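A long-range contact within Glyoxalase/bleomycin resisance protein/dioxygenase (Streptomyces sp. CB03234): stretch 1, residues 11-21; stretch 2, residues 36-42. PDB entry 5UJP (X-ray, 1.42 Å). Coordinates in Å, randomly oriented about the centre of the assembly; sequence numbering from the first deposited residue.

Stretch 1, residues 11-21: DQEKAKDFYVE
Stretch 2, residues 36-42: GRWLQVA

The most unusual feature is how Gln-12, in the first turn of the helix, uses its side chain to bond the backbone of Arg-37 as a neighbouring strand might. Gln-12 NE2 donates to Arg-37 O at 2.9 Å, while a water accepts from Arg-37 N (2.9 Å from the water oxygen) and donates to Gln-12 OE1 (2.7 Å), so one carboxamide serves both backbone polar groups of that residue. The rotamer m, t with chi3 at -62° sets this reach.

Helix 12-21 and strand 37-42 run nearly parallel, crossing at 17° with their axes 9.1 Å apart at closest approach. The register places Lys-16 CA 7.6 Å from Leu-39 CA and Val-20 CA 7.1 Å from Val-41 CA. Asp-11 caps the helix, its OD1 accepting from Lys-14 N at 3.1 Å; i+4 bonds follow, the last, Glu-21 N to Asp-17 O at 3.0 Å, weak, where the turn at 17-21 widens to pi type.

The extended strand (Leu-39 phi/psi -124/108) alternates: Arg-37, Leu-39 and Val-41 point toward the helix, while Trp-38 points away. Arg-37 is fully extended, all chi angles near 180°, and carries its guanidinium to Glu-13. There Arg-37 NH1 and NH2 each donate to Glu-13 OE1 at 2.9 Å, a salt bridge at the guanidinium edge and the more exposed end of the contact. Glu-13 starts away from the strand, but chi1 t and chi2 p bring its carboxylate back. Extended Lys-16 brings CD to 3.8 Å from Arg-37 NH2. Lys-16 NZ lies 4.2 Å from Arg-37 NH2, a like-charge approach; both atoms are hydrogen-bonded elsewhere in the structure.

Leu-39 (t, p) spans the middle, its CD2 3.8 Å from Lys-16 CB and 3.4 Å from Gln-12 O. Further along, the contact becomes apolar. Val-41 (m) packs CG1 against Val-20 CG2 at 3.6 Å and CG2 against Tyr-19 CB at 4.2 Å; the tyrosine ring then leads away. Compact branched side chains suit this close end, where Leu-39, Val-41 and Tyr-19 are buried, and the two stretches together bury 429 Å².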

# COMPACT_ATOMS: atom_id res chain seq x y z
N ASP A 11 -12.46 -12.11 -7.35
CA ASP A 11 -12.76 -13.46 -6.89
C ASP A 11 -11.66 -13.82 -5.88
O ASP A 11 -10.50 -14.00 -6.26
CB ASP A 11 -12.78 -14.42 -8.08
CG ASP A 11 -13.19 -15.83 -7.69
OD1 ASP A 11 -12.67 -16.35 -6.68
OD2 ASP A 11 -14.03 -16.43 -8.41
N GLN A 12 -12.04 -13.89 -4.60
CA GLN A 12 -11.03 -14.08 -3.57
C GLN A 12 -10.39 -15.46 -3.63
O GLN A 12 -9.23 -15.60 -3.26
CB GLN A 12 -11.64 -13.87 -2.19
CG GLN A 12 -11.97 -12.39 -1.93
CD GLN A 12 -12.56 -12.17 -0.55
OE1 GLN A 12 -13.62 -12.69 -0.25
NE2 GLN A 12 -11.86 -11.39 0.29
N GLU A 13 -11.13 -16.49 -4.02
CA GLU A 13 -10.54 -17.82 -4.09
C GLU A 13 -9.48 -17.89 -5.19
O GLU A 13 -8.39 -18.44 -4.97
CB GLU A 13 -11.61 -18.87 -4.32
CG GLU A 13 -11.06 -20.27 -4.11
CD GLU A 13 -10.64 -20.52 -2.67
OE1 GLU A 13 -11.20 -19.86 -1.77
OE2 GLU A 13 -9.77 -21.38 -2.42
N LYS A 14 -9.77 -17.32 -6.36
CA LYS A 14 -8.76 -17.27 -7.42
C LYS A 14 -7.58 -16.40 -7.00
O LYS A 14 -6.45 -16.69 -7.38
CB LYS A 14 -9.38 -16.72 -8.72
CG LYS A 14 -10.48 -17.65 -9.31
CD LYS A 14 -11.07 -17.14 -10.61
CE LYS A 14 -12.13 -18.09 -11.20
NZ LYS A 14 -12.79 -17.48 -12.37
N ALA A 15 -7.82 -15.34 -6.24
CA ALA A 15 -6.72 -14.51 -5.76
C ALA A 15 -5.86 -15.28 -4.77
O ALA A 15 -4.63 -15.16 -4.79
CB ALA A 15 -7.27 -13.23 -5.15
N LYS A 16 -6.48 -16.07 -3.90
CA LYS A 16 -5.68 -16.90 -3.00
C LYS A 16 -4.78 -17.87 -3.77
O LYS A 16 -3.58 -18.02 -3.45
CB LYS A 16 -6.58 -17.68 -2.06
CG LYS A 16 -5.86 -18.54 -1.07
CD LYS A 16 -6.85 -19.21 -0.12
CE LYS A 16 -6.16 -20.01 0.99
NZ LYS A 16 -7.16 -20.81 1.82
N ASP A 17 -5.34 -18.56 -4.76
CA ASP A 17 -4.52 -19.45 -5.60
C ASP A 17 -3.33 -18.69 -6.16
O ASP A 17 -2.20 -19.18 -6.15
CB ASP A 17 -5.34 -19.95 -6.79
CG ASP A 17 -6.44 -20.94 -6.40
OD1 ASP A 17 -6.42 -21.55 -5.31
OD2 ASP A 17 -7.36 -21.07 -7.23
N PHE A 18 -3.57 -17.50 -6.71
CA PHE A 18 -2.49 -16.74 -7.35
C PHE A 18 -1.43 -16.30 -6.35
O PHE A 18 -0.23 -16.57 -6.54
CB PHE A 18 -3.06 -15.54 -8.10
CG PHE A 18 -1.99 -14.74 -8.82
CD1 PHE A 18 -1.48 -15.19 -10.03
CD2 PHE A 18 -1.49 -13.55 -8.27
CE1 PHE A 18 -0.49 -14.47 -10.67
CE2 PHE A 18 -0.51 -12.83 -8.92
CZ PHE A 18 -0.02 -13.29 -10.13
N TYR A 19 -1.84 -15.60 -5.28
CA TYR A 19 -0.83 -15.00 -4.40
C TYR A 19 -0.13 -16.05 -3.55
O TYR A 19 1.07 -15.94 -3.32
CB TYR A 19 -1.43 -13.91 -3.49
CG TYR A 19 -1.70 -12.64 -4.27
CD1 TYR A 19 -0.71 -11.64 -4.39
CD2 TYR A 19 -2.93 -12.43 -4.87
CE1 TYR A 19 -0.93 -10.51 -5.09
CE2 TYR A 19 -3.17 -11.25 -5.61
CZ TYR A 19 -2.16 -10.30 -5.71
OH TYR A 19 -2.38 -9.12 -6.44
N VAL A 20 -0.86 -17.02 -3.04
CA VAL A 20 -0.25 -18.00 -2.16
C VAL A 20 0.45 -19.08 -2.96
O VAL A 20 1.64 -19.39 -2.74
CB VAL A 20 -1.29 -18.58 -1.19
CG1 VAL A 20 -0.64 -19.64 -0.27
CG2 VAL A 20 -1.97 -17.48 -0.38
N GLU A 21 -0.27 -19.72 -3.89
CA GLU A 21 0.30 -20.90 -4.54
C GLU A 21 1.22 -20.52 -5.70
O GLU A 21 2.33 -21.03 -5.81
CB GLU A 21 -0.82 -21.85 -4.97
CG GLU A 21 -1.78 -22.27 -3.87
CD GLU A 21 -1.15 -23.20 -2.86
OE1 GLU A 21 -0.53 -24.19 -3.29
OE2 GLU A 21 -1.29 -22.95 -1.64
N GLY A 36 -16.08 -8.85 5.23
CA GLY A 36 -16.01 -9.93 4.27
C GLY A 36 -14.95 -10.92 4.71
O GLY A 36 -14.45 -10.86 5.82
N ARG A 37 -14.60 -11.80 3.78
CA ARG A 37 -13.54 -12.77 4.01
C ARG A 37 -12.20 -12.05 4.14
O ARG A 37 -11.78 -11.35 3.22
CB ARG A 37 -13.53 -13.74 2.85
CG ARG A 37 -12.46 -14.80 2.91
CD ARG A 37 -12.54 -15.69 1.66
NE ARG A 37 -11.53 -16.73 1.63
CZ ARG A 37 -11.40 -17.58 0.63
NH1 ARG A 37 -12.23 -17.52 -0.41
NH2 ARG A 37 -10.45 -18.50 0.66
N TRP A 38 -11.55 -12.20 5.31
CA TRP A 38 -10.26 -11.58 5.56
C TRP A 38 -9.18 -12.55 5.11
O TRP A 38 -8.94 -13.58 5.76
CB TRP A 38 -10.10 -11.20 7.04
CG TRP A 38 -8.78 -10.51 7.33
CD1 TRP A 38 -7.57 -11.11 7.65
CD2 TRP A 38 -8.51 -9.10 7.26
NE1 TRP A 38 -6.60 -10.14 7.84
CE2 TRP A 38 -7.14 -8.91 7.58
CE3 TRP A 38 -9.30 -7.98 6.97
CZ2 TRP A 38 -6.56 -7.64 7.62
CZ3 TRP A 38 -8.72 -6.72 7.03
CH2 TRP A 38 -7.35 -6.57 7.34
N LEU A 39 -8.53 -12.22 4.00
CA LEU A 39 -7.57 -13.10 3.32
C LEU A 39 -6.28 -12.30 3.21
O LEU A 39 -6.20 -11.34 2.43
CB LEU A 39 -8.13 -13.46 1.94
CG LEU A 39 -7.23 -14.33 1.05
CD1 LEU A 39 -6.80 -15.65 1.73
CD2 LEU A 39 -7.94 -14.58 -0.31
N GLN A 40 -5.28 -12.68 4.01
CA GLN A 40 -4.09 -11.87 4.21
C GLN A 40 -2.84 -12.69 3.89
O GLN A 40 -2.70 -13.81 4.37
CB GLN A 40 -4.04 -11.36 5.65
CG GLN A 40 -2.88 -10.41 5.93
CD GLN A 40 -2.91 -9.89 7.35
OE1 GLN A 40 -3.81 -10.23 8.12
NE2 GLN A 40 -1.93 -9.12 7.70
N VAL A 41 -1.94 -12.11 3.08
CA VAL A 41 -0.71 -12.77 2.64
C VAL A 41 0.47 -11.83 2.83
O VAL A 41 0.33 -10.61 2.96
CB VAL A 41 -0.79 -13.26 1.18
CG1 VAL A 41 -2.01 -14.15 1.05
CG2 VAL A 41 -0.82 -12.11 0.21
N ALA A 42 1.68 -12.41 2.87
CA ALA A 42 2.87 -11.56 2.97
C ALA A 42 4.06 -12.30 2.40
O ALA A 42 4.15 -13.52 2.59
CB ALA A 42 3.16 -11.18 4.44
O HOH W 1 -15.35 -11.06 1.12